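Local coordinates for YopX protein domain-containing protein (Enterococcus faecalis, PDB 2OX7) that is of unknown function but belongs to the YopX family and packs as two-fold related copies in the crystal, at the interface of chains A and B. Residues are numbered along the deposited sequence; one frame, centred on the assembly and turned at random. Chains: chain A/B, Hypothetical protein.

Contact 1: the interface of chains A and B. Residues chain A 27, 29; chain B 4, 6.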
# COMPACT_ATOMS: atom_id res chain seq x y z
N ASP A 27 -13.71 18.95 -20.73
CA ASP A 27 -12.45 19.25 -20.03
C ASP A 27 -12.62 19.62 -18.55
O ASP A 27 -11.63 19.81 -17.83
CB ASP A 27 -11.68 20.33 -20.78
CG ASP A 27 -11.28 19.88 -22.17
OD1 ASP A 27 -11.69 18.77 -22.58
OD2 ASP A 27 -10.55 20.63 -22.85
N ASN A 29 -14.16 17.54 -16.57
CA ASN A 29 -14.32 16.22 -15.93
C ASN A 29 -15.77 15.76 -15.72
O ASN A 29 -16.06 14.94 -14.85
CB ASN A 29 -13.53 16.13 -14.62
CG ASN A 29 -12.02 16.14 -14.83
OD1 ASN A 29 -11.54 16.08 -15.97
ND2 ASN A 29 -11.27 16.23 -13.74
N ILE B 4 -11.84 9.70 -12.18
CA ILE B 4 -12.34 10.25 -13.42
C ILE B 4 -11.39 9.81 -14.55
O ILE B 4 -10.21 10.13 -14.50
CB ILE B 4 -12.45 11.79 -13.35
CG1 ILE B 4 -13.70 12.19 -12.52
CG2 ILE B 4 -12.50 12.39 -14.76
CD1 ILE B 4 -13.71 13.68 -12.02
N LYS B 6 -9.31 10.08 -17.51
CA LYS B 6 -8.73 11.15 -18.28
C LYS B 6 -7.47 10.65 -18.95
O LYS B 6 -6.67 9.98 -18.31
CB LYS B 6 -8.45 12.39 -17.41
CG LYS B 6 -7.94 13.57 -18.26
CD LYS B 6 -7.62 14.86 -17.50
CE LYS B 6 -8.76 15.26 -16.61
NZ LYS B 6 -8.87 16.76 -16.48
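A:Asn29, which meets B:Ile4 and B:Lys6 across the interface, has a left-handed backbone conformation (phi 73°, psi 24°) in the loop between strands 21-25 and 31-35 of chain A, whereas in the chain B segment that leads into strand 7-11 B:Lys6 is extended and B:Ile4 lies nearer the polyproline region. The patch illustrates how one amide side chain can serve two kinds of neighbour at once. The oxygen of the A:Asn29 carboxamide takes the side-chain amino group of B:Lys6, with OD1 of A:Asn29 and NZ of B:Lys6 2.8 Å apart. The donor lies in the carbonyl plane and comes in on a lone pair, at 122° at the oxygen, close to what a carbonyl oxygen prefers. The B:Lys6 chain starts out straight and is bent at its last two torsions; the bends bring its end round to the amide, which it meets at about a right angle. Its last methylene also packs beside the amide, CE of B:Lys6 lying 3.8 Å from CG of A:Asn29.

B:Ile4 packs over one flat face of the same amide. It too crosses A:Asn29 at about a right angle, and both of its branches take part. The methyl CG2 of B:Ile4 faces the carboxamide carbon CG of A:Asn29 at 3.8 Å. The end of the longer branch lies on the same side of the amide plane, displaced towards the methylene. The two neighbours thus approach along perpendicular directions, the lysine within the amide plane and the isoleucine over a face, a combination that should restrain rotation of the group. A:Asp27 stands at the margin, its backbone O 4.3 Å from NZ of B:Lys6. At the apolar end of the patch, the methyl CD1 of B:Ile4 rests 3.6 Å from CB of A:Asn29.

Contact 2: the interface of chains A and B. Residues chain A 33-35, 54, 56; chain B 40, 48-49.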
# COMPACT_ATOMS: atom_id res chain seq x y z
N ALA A 33 -21.22 12.37 -22.70
CA ALA A 33 -21.71 11.39 -23.68
C ALA A 33 -21.20 10.00 -23.37
O ALA A 33 -20.25 9.82 -22.61
CB ALA A 33 -21.29 11.80 -25.12
N ILE A 34 -21.85 9.02 -23.99
CA ILE A 34 -21.38 7.66 -23.94
C ILE A 34 -21.57 6.99 -25.29
O ILE A 34 -22.65 7.07 -25.90
CB ILE A 34 -22.05 6.88 -22.76
CG1 ILE A 34 -21.39 5.52 -22.54
CG2 ILE A 34 -23.58 6.78 -22.92
CD1 ILE A 34 -21.76 4.91 -21.19
N ILE A 35 -20.51 6.37 -25.77
CA ILE A 35 -20.58 5.50 -26.94
C ILE A 35 -20.65 4.05 -26.47
O ILE A 35 -19.73 3.56 -25.80
CB ILE A 35 -19.34 5.69 -27.84
CG1 ILE A 35 -19.29 7.14 -28.36
CG2 ILE A 35 -19.36 4.68 -28.98
CD1 ILE A 35 -18.06 7.50 -29.19
N TYR A 54 -25.38 5.12 -28.70
CA TYR A 54 -24.82 6.21 -27.91
C TYR A 54 -25.90 6.90 -27.10
O TYR A 54 -27.10 6.62 -27.25
CB TYR A 54 -24.12 7.23 -28.82
CG TYR A 54 -25.07 8.14 -29.59
CD1 TYR A 54 -25.33 9.43 -29.15
CD2 TYR A 54 -25.72 7.69 -30.75
CE1 TYR A 54 -26.21 10.28 -29.84
CE2 TYR A 54 -26.61 8.54 -31.45
CZ TYR A 54 -26.85 9.83 -30.98
OH TYR A 54 -27.72 10.67 -31.65
N THR A 56 -26.31 11.08 -24.96
CA THR A 56 -25.62 12.30 -24.53
C THR A 56 -26.38 13.00 -23.41
O THR A 56 -27.54 12.67 -23.14
CB THR A 56 -25.30 13.31 -25.70
OG1 THR A 56 -26.35 14.29 -25.81
CG2 THR A 56 -25.09 12.60 -27.04
N ILE B 40 -21.22 18.06 -28.39
CA ILE B 40 -22.59 17.55 -28.32
C ILE B 40 -23.51 18.62 -28.91
O ILE B 40 -23.69 19.70 -28.33
CB ILE B 40 -22.99 17.14 -26.87
CG1 ILE B 40 -22.56 15.70 -26.56
CG2 ILE B 40 -24.49 17.18 -26.68
CD1 ILE B 40 -21.09 15.42 -26.68
N GLU B 48 -26.75 14.54 -30.71
CA GLU B 48 -25.76 13.87 -31.54
C GLU B 48 -24.36 14.15 -30.99
O GLU B 48 -24.13 15.18 -30.34
CB GLU B 48 -25.90 14.36 -32.99
CG GLU B 48 -24.96 13.72 -34.00
CD GLU B 48 -25.16 14.27 -35.41
OE1 GLU B 48 -26.07 13.77 -36.11
OE2 GLU B 48 -24.41 15.20 -35.81
N ILE B 49 -23.42 13.22 -31.21
CA ILE B 49 -22.01 13.47 -30.90
C ILE B 49 -21.35 13.88 -32.19
O ILE B 49 -21.23 13.08 -33.11
CB ILE B 49 -21.27 12.20 -30.36
CG1 ILE B 49 -21.94 11.65 -29.09
CG2 ILE B 49 -19.80 12.52 -30.08
CD1 ILE B 49 -21.50 10.24 -28.74
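This is a mainly apolar patch of a two-fold symmetric interface between identical chains, where side chains of strands from one copy receive two isoleucines of the other; such packing would help hold the pair together, although the structure alone does not show that the pairing is biological. B:Ile49 is the central knob. Its CG1 is directed away from the carbonyl carbon and beside the backbone N (chi1 -58°), and the extended continuation carries the terminal methyl CD1 in among A:Ala33, A:Ile35 and A:Tyr54. That methyl of B:Ile49 lies 3.8 Å from CG1 of A:Ile35, whose side chain it meets at a slant. It also stands off the plane of the A:Tyr54 ring, just outside the rim, with CD1 of B:Ile49 3.9 Å from CD1 of A:Tyr54. Tyrosine and isoleucine run past one another in opposite directions, and the hydroxyl end lies beside the chain B backbone, OH of A:Tyr54 3.7 Å from CA of B:Glu48.

A:Thr56 packs beside B:Ile49. Its methyl CG2 lies at the edge of the A:Tyr54 ring, in the ring plane, and 3.9 Å from CG1 of B:Ile49, so one methyl bridges its own chain's aromatic group and the partner's isoleucine. B:Ile40 packs antiparallel to the threonine, with its CG1 3.7 Å from CB of A:Thr56 and its CG2 3.5 Å from the hydroxyl OG1. A:Ala33 touches both isoleucines, its CB 4.0 Å from CD1 of B:Ile40. In the fold, the chain A surface comes from strands 31-35 and 54-56, while chain B contributes the end of strand 37-40, the start of strand 49-52 and the loop residue just before it.

The C-alpha centres of contact 1 and contact 2 lie about 15 Å apart, and the two share no residue. They are joined on the chain A side by a short stretch of sequence: the loop of contact 1 runs directly into strand 31-35, which together with strand 54-56 supplies contact 2. On chain B, contact 1 draws on the N-terminal segment and contact 2 on strands farther along the chain. One region of chain A is thus gripped by two separate parts of its partner, mixed polar and apolar at contact 1, mainly apolar at contact 2. Two-fold symmetry repeats both with the chains exchanged, spreading the association over several points.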